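Long-range contacts in alginate lyase (Chitinophaga sp. MD30, PDB 6KCW), which cleaves alginate by a lyase reaction in which lysine serves as both catalytic base and catalytic acid: residues Gly43-Leu54 against Trp222-Asp233; Trp109-Arg117 against Arg196-Arg204. All coordinates share one frame; numbering follows the deposited sequence.

Interaction 1 (Gly43-Leu54 against Trp222-Asp233); sequences GTLRVTLLKNAL and WQSPVDSYIYYD. With CA (calcium ion), chain C.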
loop_
_atom_site.group_PDB
_atom_site.type_symbol
_atom_site.label_atom_id
_atom_site.label_comp_id
_atom_site.label_asym_id
_atom_site.label_seq_id
_atom_site.Cartn_x
_atom_site.Cartn_y
_atom_site.Cartn_z
ATOM N N GLY A 43 10.721 8.493 -16.194
ATOM C CA GLY A 43 9.560 7.694 -16.525
ATOM C C GLY A 43 8.944 6.914 -15.382
ATOM O O GLY A 43 7.993 6.162 -15.621
ATOM N N THR A 44 9.441 7.065 -14.153
ATOM C CA THR A 44 8.828 6.461 -12.975
ATOM C C THR A 44 8.432 7.550 -11.993
ATOM O O THR A 44 8.854 8.704 -12.102
ATOM C CB THR A 44 9.767 5.467 -12.275
ATOM O OG1 THR A 44 10.700 6.181 -11.454
ATOM C CG2 THR A 44 10.527 4.636 -13.297
ATOM N N LEU A 45 7.622 7.167 -11.014
ATOM C CA LEU A 45 7.181 8.082 -9.968
ATOM C C LEU A 45 8.063 7.904 -8.739
ATOM O O LEU A 45 8.052 6.845 -8.102
ATOM C CB LEU A 45 5.712 7.840 -9.627
ATOM C CG LEU A 45 5.096 8.552 -8.425
ATOM C CD1 LEU A 45 5.418 10.051 -8.395
ATOM C CD2 LEU A 45 3.594 8.323 -8.444
ATOM N N ARG A 46 8.816 8.943 -8.403
ATOM C CA ARG A 46 9.625 8.959 -7.193
ATOM C C ARG A 46 8.873 9.682 -6.090
ATOM O O ARG A 46 8.453 10.833 -6.267
ATOM C CB ARG A 46 10.968 9.639 -7.428
ATOM C CG ARG A 46 11.908 9.544 -6.247
ATOM C CD ARG A 46 13.098 10.462 -6.479
ATOM N NE ARG A 46 12.706 11.864 -6.391
ATOM C CZ ARG A 46 13.448 12.876 -6.840
ATOM N NH1 ARG A 46 14.625 12.646 -7.432
ATOM N NH2 ARG A 46 13.008 14.124 -6.709
ATOM N N VAL A 47 8.716 9.011 -4.956
ATOM C CA VAL A 47 8.155 9.602 -3.750
ATOM C C VAL A 47 9.284 9.839 -2.756
ATOM O O VAL A 47 10.172 8.994 -2.595
ATOM C CB VAL A 47 7.050 8.706 -3.154
ATOM C CG1 VAL A 47 6.571 9.258 -1.812
ATOM C CG2 VAL A 47 5.879 8.599 -4.130
ATOM N N THR A 48 9.256 10.989 -2.088
ATOM C CA THR A 48 10.273 11.347 -1.106
ATOM C C THR A 48 9.778 11.072 0.309
ATOM O O THR A 48 8.668 11.473 0.674
ATOM C CB THR A 48 10.668 12.825 -1.215
ATOM O OG1 THR A 48 11.189 13.095 -2.521
ATOM C CG2 THR A 48 11.742 13.156 -0.192
ATOM N N LEU A 49 10.605 10.400 1.105
ATOM C CA LEU A 49 10.427 10.344 2.551
ATOM C C LEU A 49 11.467 11.262 3.186
ATOM O O LEU A 49 12.673 10.997 3.090
ATOM C CB LEU A 49 10.568 8.922 3.087
ATOM C CG LEU A 49 9.676 7.830 2.487
ATOM C CD1 LEU A 49 10.075 6.466 3.028
ATOM C CD2 LEU A 49 8.213 8.121 2.753
ATOM N N LEU A 50 11.003 12.335 3.834
ATOM C CA LEU A 50 11.912 13.320 4.400
ATOM C C LEU A 50 12.492 12.854 5.727
ATOM O O LEU A 50 11.838 12.173 6.525
ATOM C CB LEU A 50 11.231 14.676 4.600
ATOM C CG LEU A 50 10.405 15.311 3.490
ATOM C CD1 LEU A 50 9.618 16.473 4.034
ATOM C CD2 LEU A 50 11.311 15.770 2.373
ATOM N N LYS A 51 13.733 13.256 5.959
ATOM C CA LYS A 51 14.413 12.963 7.207
ATOM C C LYS A 51 13.665 13.571 8.396
ATOM O O LYS A 51 12.981 14.597 8.280
ATOM C CB LYS A 51 15.841 13.505 7.140
ATOM C CG LYS A 51 15.898 15.016 6.955
ATOM C CD LYS A 51 17.312 15.560 6.938
ATOM C CE LYS A 51 17.253 17.004 6.544
ATOM N NZ LYS A 51 16.149 17.179 5.561
ATOM N N ASN A 52 13.801 12.913 9.553
ATOM C CA ASN A 52 13.272 13.403 10.831
ATOM C C ASN A 52 11.760 13.627 10.778
ATOM O O ASN A 52 11.259 14.659 11.238
ATOM C CB ASN A 52 13.977 14.695 11.267
ATOM C CG ASN A 52 15.495 14.587 11.222
ATOM O OD1 ASN A 52 16.171 15.440 10.632
ATOM N ND2 ASN A 52 16.037 13.545 11.846
ATOM N N ALA A 53 11.026 12.685 10.187
ATOM C CA ALA A 53 9.576 12.818 10.121
ATOM C C ALA A 53 8.940 11.454 9.935
ATOM O O ALA A 53 9.576 10.504 9.470
ATOM C CB ALA A 53 9.133 13.749 8.996
ATOM N N LEU A 54 7.662 11.380 10.306
ATOM C CA LEU A 54 6.830 10.203 10.165
ATOM C C LEU A 54 5.589 10.561 9.361
ATOM O O LEU A 54 5.300 11.737 9.110
ATOM C CB LEU A 54 6.421 9.656 11.533
ATOM C CG LEU A 54 7.583 9.256 12.432
ATOM C CD1 LEU A 54 7.065 8.805 13.773
ATOM C CD2 LEU A 54 8.392 8.148 11.800
ATOM N N TRP A 222 11.197 5.236 14.279
ATOM C CA TRP A 222 10.946 4.836 12.902
ATOM C C TRP A 222 11.490 5.842 11.892
ATOM O O TRP A 222 11.493 5.551 10.685
ATOM C CB TRP A 222 9.443 4.674 12.661
ATOM C CG TRP A 222 8.804 3.498 13.313
ATOM C CD1 TRP A 222 8.445 3.375 14.625
ATOM C CD2 TRP A 222 8.393 2.286 12.671
ATOM N NE1 TRP A 222 7.853 2.148 14.843
ATOM C CE2 TRP A 222 7.816 1.461 13.660
ATOM C CE3 TRP A 222 8.473 1.809 11.361
ATOM C CZ2 TRP A 222 7.317 0.198 13.373
ATOM C CZ3 TRP A 222 7.979 0.553 11.085
ATOM C CH2 TRP A 222 7.406 -0.234 12.084
ATOM N N GLN A 223 11.922 7.016 12.350
ATOM C CA GLN A 223 12.446 8.029 11.450
ATOM C C GLN A 223 13.824 7.644 10.929
ATOM O O GLN A 223 14.516 6.779 11.473
ATOM C CB GLN A 223 12.550 9.386 12.147
ATOM C CG GLN A 223 11.239 10.136 12.250
ATOM C CD GLN A 223 11.292 11.257 13.267
ATOM O OE1 GLN A 223 12.349 11.550 13.818
ATOM N NE2 GLN A 223 10.147 11.885 13.523
ATOM N N SER A 224 14.220 8.325 9.865
ATOM C CA SER A 224 15.545 8.244 9.298
ATOM C C SER A 224 16.190 9.623 9.323
ATOM O O SER A 224 15.500 10.637 9.168
ATOM C CB SER A 224 15.487 7.729 7.854
ATOM O OG SER A 224 16.659 8.059 7.143
ATOM N N PRO A 225 17.506 9.698 9.515
ATOM C CA PRO A 225 18.189 10.999 9.500
ATOM C C PRO A 225 18.442 11.582 8.111
ATOM O O PRO A 225 18.919 12.721 8.026
ATOM C CB PRO A 225 19.512 10.691 10.219
ATOM C CG PRO A 225 19.771 9.261 9.921
ATOM C CD PRO A 225 18.409 8.597 9.895
ATOM N N VAL A 226 18.133 10.868 7.018
ATOM C CA VAL A 226 18.371 11.371 5.669
ATOM C C VAL A 226 17.090 11.298 4.844
ATOM O O VAL A 226 16.178 10.517 5.126
ATOM C CB VAL A 226 19.496 10.601 4.935
ATOM C CG1 VAL A 226 20.837 10.832 5.608
ATOM C CG2 VAL A 226 19.167 9.113 4.862
ATOM N N ASP A 227 17.040 12.130 3.802
ATOM C CA ASP A 227 16.004 11.986 2.791
ATOM C C ASP A 227 16.250 10.693 2.030
ATOM O O ASP A 227 17.393 10.358 1.714
ATOM C CB ASP A 227 16.004 13.179 1.827
ATOM C CG ASP A 227 15.622 14.506 2.502
ATOM O OD1 ASP A 227 14.979 14.491 3.568
ATOM O OD2 ASP A 227 15.955 15.578 1.953
ATOM N N SER A 228 15.178 9.948 1.762
ATOM C CA SER A 228 15.259 8.699 1.014
ATOM C C SER A 228 14.143 8.649 -0.020
ATOM O O SER A 228 13.140 9.361 0.085
ATOM C CB SER A 228 15.187 7.480 1.934
ATOM O OG SER A 228 16.466 7.167 2.455
ATOM N N TYR A 229 14.324 7.791 -1.024
ATOM C CA TYR A 229 13.470 7.804 -2.201
ATOM C C TYR A 229 12.980 6.398 -2.534
ATOM O O TYR A 229 13.682 5.407 -2.306
ATOM C CB TYR A 229 14.220 8.425 -3.395
ATOM C CG TYR A 229 14.768 9.818 -3.084
ATOM C CD1 TYR A 229 13.998 10.958 -3.296
ATOM C CD2 TYR A 229 16.049 9.980 -2.562
ATOM C CE1 TYR A 229 14.496 12.227 -3.010
ATOM C CE2 TYR A 229 16.553 11.242 -2.261
ATOM C CZ TYR A 229 15.775 12.360 -2.485
ATOM O OH TYR A 229 16.285 13.605 -2.188
ATOM N N ILE A 230 11.751 6.324 -3.044
ATOM C CA ILE A 230 11.148 5.090 -3.529
ATOM C C ILE A 230 10.545 5.380 -4.898
ATOM O O ILE A 230 9.958 6.447 -5.116
ATOM C CB ILE A 230 10.075 4.560 -2.546
ATOM C CG1 ILE A 230 10.700 4.231 -1.186
ATOM C CG2 ILE A 230 9.349 3.345 -3.116
ATOM C CD1 ILE A 230 9.709 4.165 -0.062
ATOM N N TYR A 231 10.698 4.447 -5.829
ATOM C CA TYR A 231 10.233 4.641 -7.194
ATOM C C TYR A 231 9.177 3.601 -7.545
ATOM O O TYR A 231 9.404 2.399 -7.379
ATOM C CB TYR A 231 11.396 4.552 -8.173
ATOM C CG TYR A 231 12.564 5.475 -7.881
ATOM C CD1 TYR A 231 13.549 5.116 -6.968
ATOM C CD2 TYR A 231 12.696 6.688 -8.539
ATOM C CE1 TYR A 231 14.628 5.946 -6.719
ATOM C CE2 TYR A 231 13.772 7.519 -8.297
ATOM C CZ TYR A 231 14.728 7.139 -7.389
ATOM O OH TYR A 231 15.788 7.962 -7.144
ATOM N N TYR A 232 8.037 4.066 -8.046
ATOM C CA TYR A 232 6.966 3.214 -8.538
ATOM C C TYR A 232 6.823 3.352 -10.053
ATOM O O TYR A 232 7.195 4.369 -10.649
ATOM C CB TYR A 232 5.638 3.559 -7.849
ATOM C CG TYR A 232 5.714 3.562 -6.333
ATOM C CD1 TYR A 232 5.692 2.369 -5.612
ATOM C CD2 TYR A 232 5.800 4.755 -5.618
ATOM C CE1 TYR A 232 5.757 2.369 -4.227
ATOM C CE2 TYR A 232 5.878 4.756 -4.244
ATOM C CZ TYR A 232 5.851 3.557 -3.554
ATOM O OH TYR A 232 5.924 3.547 -2.183
ATOM N N ASP A 233 6.252 2.319 -10.674
ATOM C CA ASP A 233 6.042 2.323 -12.115
ATOM C C ASP A 233 4.950 1.323 -12.475
ATOM O O ASP A 233 4.686 0.365 -11.738
ATOM C CB ASP A 233 7.334 1.978 -12.862
ATOM C CG ASP A 233 7.368 2.546 -14.266
ATOM O OD1 ASP A 233 6.291 2.930 -14.775
ATOM O OD2 ASP A 233 8.477 2.609 -14.849
HETATM CA CA CA C . 7.312 4.202 -16.643
HETATM O O HOH W 1 13.766 9.459 4.902
HETATM O O HOH W 2 12.355 10.241 8.493
HETATM O O HOH W 3 9.064 4.057 -17.842
HETATM O O HOH W 4 6.538 1.982 -17.910
#

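Interaction 2 (Trp109-Arg117 against Arg196-Arg204); sequences WDGNGGTLR and RWTTNDAQR. With PO4 (phosphate ion), chain B.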
loop_
_atom_site.group_PDB
_atom_site.type_symbol
_atom_site.label_atom_id
_atom_site.label_comp_id
_atom_site.label_asym_id
_atom_site.label_seq_id
_atom_site.Cartn_x
_atom_site.Cartn_y
_atom_site.Cartn_z
ATOM N N TRP A 109 -11.510 -5.050 14.583
ATOM C CA TRP A 109 -12.340 -5.827 15.504
ATOM C C TRP A 109 -13.790 -5.360 15.526
ATOM O O TRP A 109 -14.686 -6.159 15.832
ATOM C CB TRP A 109 -11.763 -5.762 16.914
ATOM C CG TRP A 109 -10.414 -6.362 17.033
ATOM C CD1 TRP A 109 -9.864 -7.298 16.216
ATOM C CD2 TRP A 109 -9.428 -6.072 18.036
ATOM N NE1 TRP A 109 -8.597 -7.615 16.645
ATOM C CE2 TRP A 109 -8.305 -6.870 17.757
ATOM C CE3 TRP A 109 -9.390 -5.220 19.142
ATOM C CZ2 TRP A 109 -7.153 -6.839 18.547
ATOM C CZ3 TRP A 109 -8.242 -5.187 19.912
ATOM C CH2 TRP A 109 -7.146 -5.995 19.614
ATOM N N ASP A 110 -14.054 -4.087 15.223
ATOM C CA ASP A 110 -15.431 -3.610 15.264
ATOM C C ASP A 110 -16.227 -4.031 14.042
ATOM O O ASP A 110 -17.384 -3.626 13.908
ATOM C CB ASP A 110 -15.478 -2.081 15.444
ATOM C CG ASP A 110 -14.995 -1.302 14.219
ATOM O OD1 ASP A 110 -14.485 -1.924 13.272
ATOM O OD2 ASP A 110 -15.101 -0.043 14.230
ATOM N N GLY A 111 -15.628 -4.826 13.153
ATOM C CA GLY A 111 -16.343 -5.417 12.038
ATOM C C GLY A 111 -16.758 -4.453 10.950
ATOM O O GLY A 111 -17.583 -4.818 10.102
ATOM N N ASN A 112 -16.183 -3.245 10.930
ATOM C CA ASN A 112 -16.604 -2.164 10.048
ATOM C C ASN A 112 -15.568 -1.794 8.991
ATOM O O ASN A 112 -15.803 -0.850 8.229
ATOM C CB ASN A 112 -16.937 -0.896 10.872
ATOM C CG ASN A 112 -18.117 -1.088 11.820
ATOM O OD1 ASN A 112 -19.020 -1.874 11.554
ATOM N ND2 ASN A 112 -18.113 -0.355 12.928
ATOM N N GLY A 113 -14.426 -2.464 8.936
ATOM C CA GLY A 113 -13.488 -2.180 7.864
ATOM C C GLY A 113 -12.115 -2.746 8.131
ATOM O O GLY A 113 -11.819 -3.267 9.206
ATOM N N GLY A 114 -11.270 -2.640 7.107
ATOM C CA GLY A 114 -9.871 -3.016 7.207
ATOM C C GLY A 114 -9.118 -2.474 6.015
ATOM O O GLY A 114 -9.675 -1.748 5.189
ATOM N N THR A 115 -7.829 -2.820 5.941
ATOM C CA THR A 115 -7.000 -2.491 4.781
ATOM C C THR A 115 -6.075 -3.646 4.428
ATOM O O THR A 115 -5.674 -4.437 5.287
ATOM C CB THR A 115 -6.116 -1.255 4.980
ATOM O OG1 THR A 115 -5.399 -1.376 6.217
ATOM C CG2 THR A 115 -6.935 0.021 4.931
ATOM N N LEU A 116 -5.721 -3.712 3.141
ATOM C CA LEU A 116 -4.669 -4.577 2.627
ATOM C C LEU A 116 -3.583 -3.622 2.129
ATOM O O LEU A 116 -3.728 -3.015 1.067
ATOM C CB LEU A 116 -5.207 -5.486 1.520
ATOM C CG LEU A 116 -4.556 -6.829 1.133
ATOM C CD1 LEU A 116 -5.312 -7.477 -0.021
ATOM C CD2 LEU A 116 -3.076 -6.661 0.775
ATOM N N ARG A 117 -2.517 -3.457 2.911
ATOM C CA ARG A 117 -1.349 -2.685 2.492
ATOM C C ARG A 117 -0.101 -3.539 2.670
ATOM O O ARG A 117 -0.163 -4.690 3.120
ATOM C CB ARG A 117 -1.211 -1.365 3.273
ATOM C CG ARG A 117 -2.360 -0.401 3.054
ATOM C CD ARG A 117 -2.304 0.798 4.013
ATOM N NE ARG A 117 -2.106 0.390 5.396
ATOM C CZ ARG A 117 -1.795 1.224 6.382
ATOM N NH1 ARG A 117 -1.653 2.524 6.152
ATOM N NH2 ARG A 117 -1.622 0.758 7.607
ATOM N N ARG A 196 -11.689 -12.825 6.799
ATOM C CA ARG A 196 -12.903 -12.092 7.113
ATOM C C ARG A 196 -12.509 -10.632 7.269
ATOM O O ARG A 196 -11.676 -10.307 8.121
ATOM C CB ARG A 196 -13.548 -12.658 8.379
ATOM C CG ARG A 196 -14.759 -11.904 8.927
ATOM C CD ARG A 196 -15.555 -12.796 9.876
ATOM N NE ARG A 196 -14.745 -13.271 10.995
ATOM C CZ ARG A 196 -15.240 -13.836 12.099
ATOM N NH1 ARG A 196 -16.556 -14.008 12.251
ATOM N NH2 ARG A 196 -14.417 -14.219 13.069
ATOM N N TRP A 197 -13.055 -9.768 6.407
ATOM C CA TRP A 197 -12.777 -8.336 6.480
ATOM C C TRP A 197 -13.727 -7.617 7.421
ATOM O O TRP A 197 -13.299 -6.769 8.209
ATOM C CB TRP A 197 -12.888 -7.675 5.105
ATOM C CG TRP A 197 -11.906 -8.163 4.114
ATOM C CD1 TRP A 197 -12.150 -9.005 3.091
ATOM C CD2 TRP A 197 -10.512 -7.828 4.048
ATOM N NE1 TRP A 197 -10.997 -9.230 2.385
ATOM C CE2 TRP A 197 -9.976 -8.515 2.950
ATOM C CE3 TRP A 197 -9.671 -7.011 4.812
ATOM C CZ2 TRP A 197 -8.628 -8.421 2.588
ATOM C CZ3 TRP A 197 -8.342 -6.919 4.460
ATOM C CH2 TRP A 197 -7.830 -7.623 3.355
ATOM N N THR A 198 -15.015 -7.937 7.328
ATOM C CA THR A 198 -16.067 -7.195 7.999
ATOM C C THR A 198 -17.099 -8.173 8.542
ATOM O O THR A 198 -17.247 -9.295 8.039
ATOM C CB THR A 198 -16.742 -6.212 7.027
ATOM O OG1 THR A 198 -17.279 -6.939 5.918
ATOM C CG2 THR A 198 -15.738 -5.203 6.477
ATOM N N THR A 199 -17.820 -7.743 9.588
ATOM C CA THR A 199 -19.067 -8.399 9.950
ATOM C C THR A 199 -20.289 -7.532 9.680
ATOM O O THR A 199 -21.416 -8.040 9.745
ATOM C CB THR A 199 -19.053 -8.852 11.420
ATOM O OG1 THR A 199 -18.503 -7.826 12.251
ATOM C CG2 THR A 199 -18.223 -10.131 11.571
ATOM N N ASN A 200 -20.091 -6.261 9.340
ATOM C CA ASN A 200 -21.156 -5.354 8.922
ATOM C C ASN A 200 -21.188 -5.303 7.397
ATOM O O ASN A 200 -20.261 -4.769 6.775
ATOM C CB ASN A 200 -20.916 -3.962 9.499
ATOM C CG ASN A 200 -21.881 -2.925 8.954
ATOM O OD1 ASN A 200 -23.004 -3.234 8.568
ATOM N ND2 ASN A 200 -21.435 -1.670 8.919
ATOM N N ASP A 201 -22.269 -5.831 6.797
ATOM C CA ASP A 201 -22.404 -5.883 5.340
ATOM C C ASP A 201 -22.478 -4.501 4.694
ATOM O O ASP A 201 -22.196 -4.382 3.505
ATOM C CB ASP A 201 -23.651 -6.671 4.929
ATOM C CG ASP A 201 -23.472 -8.174 5.045
ATOM O OD1 ASP A 201 -22.321 -8.649 4.994
ATOM O OD2 ASP A 201 -24.500 -8.882 5.183
ATOM N N ALA A 202 -22.878 -3.463 5.425
ATOM C CA ALA A 202 -22.885 -2.119 4.854
ATOM C C ALA A 202 -21.482 -1.566 4.657
ATOM O O ALA A 202 -21.330 -0.509 4.036
ATOM C CB ALA A 202 -23.694 -1.155 5.739
ATOM N N GLN A 203 -20.464 -2.247 5.177
ATOM C CA GLN A 203 -19.079 -1.813 5.064
ATOM C C GLN A 203 -18.196 -2.853 4.371
ATOM O O GLN A 203 -16.974 -2.782 4.488
ATOM C CB GLN A 203 -18.515 -1.496 6.450
ATOM C CG GLN A 203 -19.135 -0.280 7.163
ATOM C CD GLN A 203 -18.878 1.029 6.424
ATOM O OE1 GLN A 203 -18.046 1.098 5.512
ATOM N NE2 GLN A 203 -19.604 2.067 6.804
ATOM N N ARG A 204 -18.782 -3.827 3.665
ATOM C CA ARG A 204 -18.007 -4.954 3.142
ATOM C C ARG A 204 -17.269 -4.647 1.850
ATOM O O ARG A 204 -16.394 -5.429 1.469
ATOM C CB ARG A 204 -18.916 -6.157 2.900
ATOM C CG ARG A 204 -20.085 -5.843 1.993
ATOM C CD ARG A 204 -21.018 -7.033 1.928
ATOM N NE ARG A 204 -20.338 -8.122 1.242
ATOM C CZ ARG A 204 -20.493 -8.410 -0.043
ATOM N NH1 ARG A 204 -21.336 -7.710 -0.786
ATOM N NH2 ARG A 204 -19.805 -9.401 -0.576
HETATM P P PO4 B . -0.468 1.669 11.480
HETATM O O1 PO4 B . -0.836 2.455 10.247
HETATM O O2 PO4 B . -0.682 2.536 12.702
HETATM O O3 PO4 B . 0.999 1.305 11.476
HETATM O O4 PO4 B . -1.372 0.431 11.591
#

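Interaction 1 (Gly43-Leu54 against Trp222-Asp233)
R46 runs alongside two tyrosines of the neighbouring strand, Y229 and Y231, all three pointing the same way from one face of the sheet. Its CG is anti to the backbone N (chi1 -173°), which lays the methylenes against Y231; CG comes to 3.4 Å from CE2 of that ring. The chain then bends at chi3, and R46 CD lies 3.3 Å from Y229 CD1. Y229 CE1 lies over one face of the guanidinium, toward its rim, with the planes 49° apart. T48 flanks the same ring from its own strand, OG1 near CE1. Y231 is met at its edge by T44 OG1, a hydroxyl bonded to S41, and forms a cation-pi pair with R79.

The other face is largely apolar. V47 CG2 meets the edge of the Y232 ring in its plane, 3.8 Å from CE2, and L49 CD1 touches I230 CD1. Y232 OH bonds T213 of the second sheet, so this face looks into the sandwich.

Between the faces, strands 44-49 and 228-233 pair antiparallel through six backbone bonds. Beyond them, K51 N donates to D227 OD1 at 3.0 Å, nearly along the C-O axis of the carboxylate. K51 NZ adds a longer salt bridge to that oxygen.

At the far end G43 O and both oxygens of D233 bind the calcium ion, with N9 and N11 completing the protein ligands. The metal therefore joins both strands to the N-terminal segment, and its charge probably keeps D233 ionised.

Interaction 2 (Trp109-Arg117 against Arg196-Arg204)
G111 O is gripped by two backbone N-H groups of the facing loop. N200 N donates at 3.0 Å and makes the straighter bond. T199 N donates at the same length but is more bent, 139°. Two consecutive N-H groups thus converge on one carbonyl oxygen. T199 OG1 lies 3.2 Å from G111 CA, where a side chain at this position would clash. T198 CG2 packs beside G113.

N112 and N200 cross with their amide planes 81° apart. N200 CG is anti to the backbone N (chi1 172°), and its CB lies 3.5 Å from N112 OD1. Replacing N200 by an alanine removes the amide, which would probably leave A202 N without its turn acceptor and N112 without the group crossing it. Q203 packs its CB against N112 O at 3.3 Å.

Further along the strand, the end of the W197 indole meets the strand backbone. Its CZ3 meets T115 O at the ring edge, near the ring plane. CH2 lies 3.8 Å from L116 CB. The strand is 113-122 of the smaller sheet, and the loop links strand 188-195 of the larger sheet to strand 206-215 of the smaller one. The contact thus ties a connection between the two sheets, consistent with the concanavalin-like sandwich of this clan, to a strand start. I98, I134 and I169 also pack on W197.

Asx turns shape both sides. D110 OD1 takes N112 N from above its carboxylate plane, and N200 OD1 takes A202 N from above its amide plane. N172 OD1 accepts from T198 N. Farther along the strand, R117 NH2 donates in the guanidinium plane to O1 of a phosphate, which probably came from the crystallisation liquor. R117 NH1 bonds H212.

From the N terminus the chain first binds calcium through N9 and N11, then reaches 43-54. It passes through strand 113-122 and the loop 196-204 before 222-233 returns to pair with 43-54. That return closes interaction 1, a long loop with 167 residues between its segments. Interaction 2 closes a shorter one of 78 residues, wholly within the first, and the two do not cross. Interaction 1 joins neighbouring strands of the larger sheet. Interaction 2 fastens a crossing between the sheets to the smaller one. They lie on opposite sides of the chain's centre, with centres 30 Å apart, and do not touch.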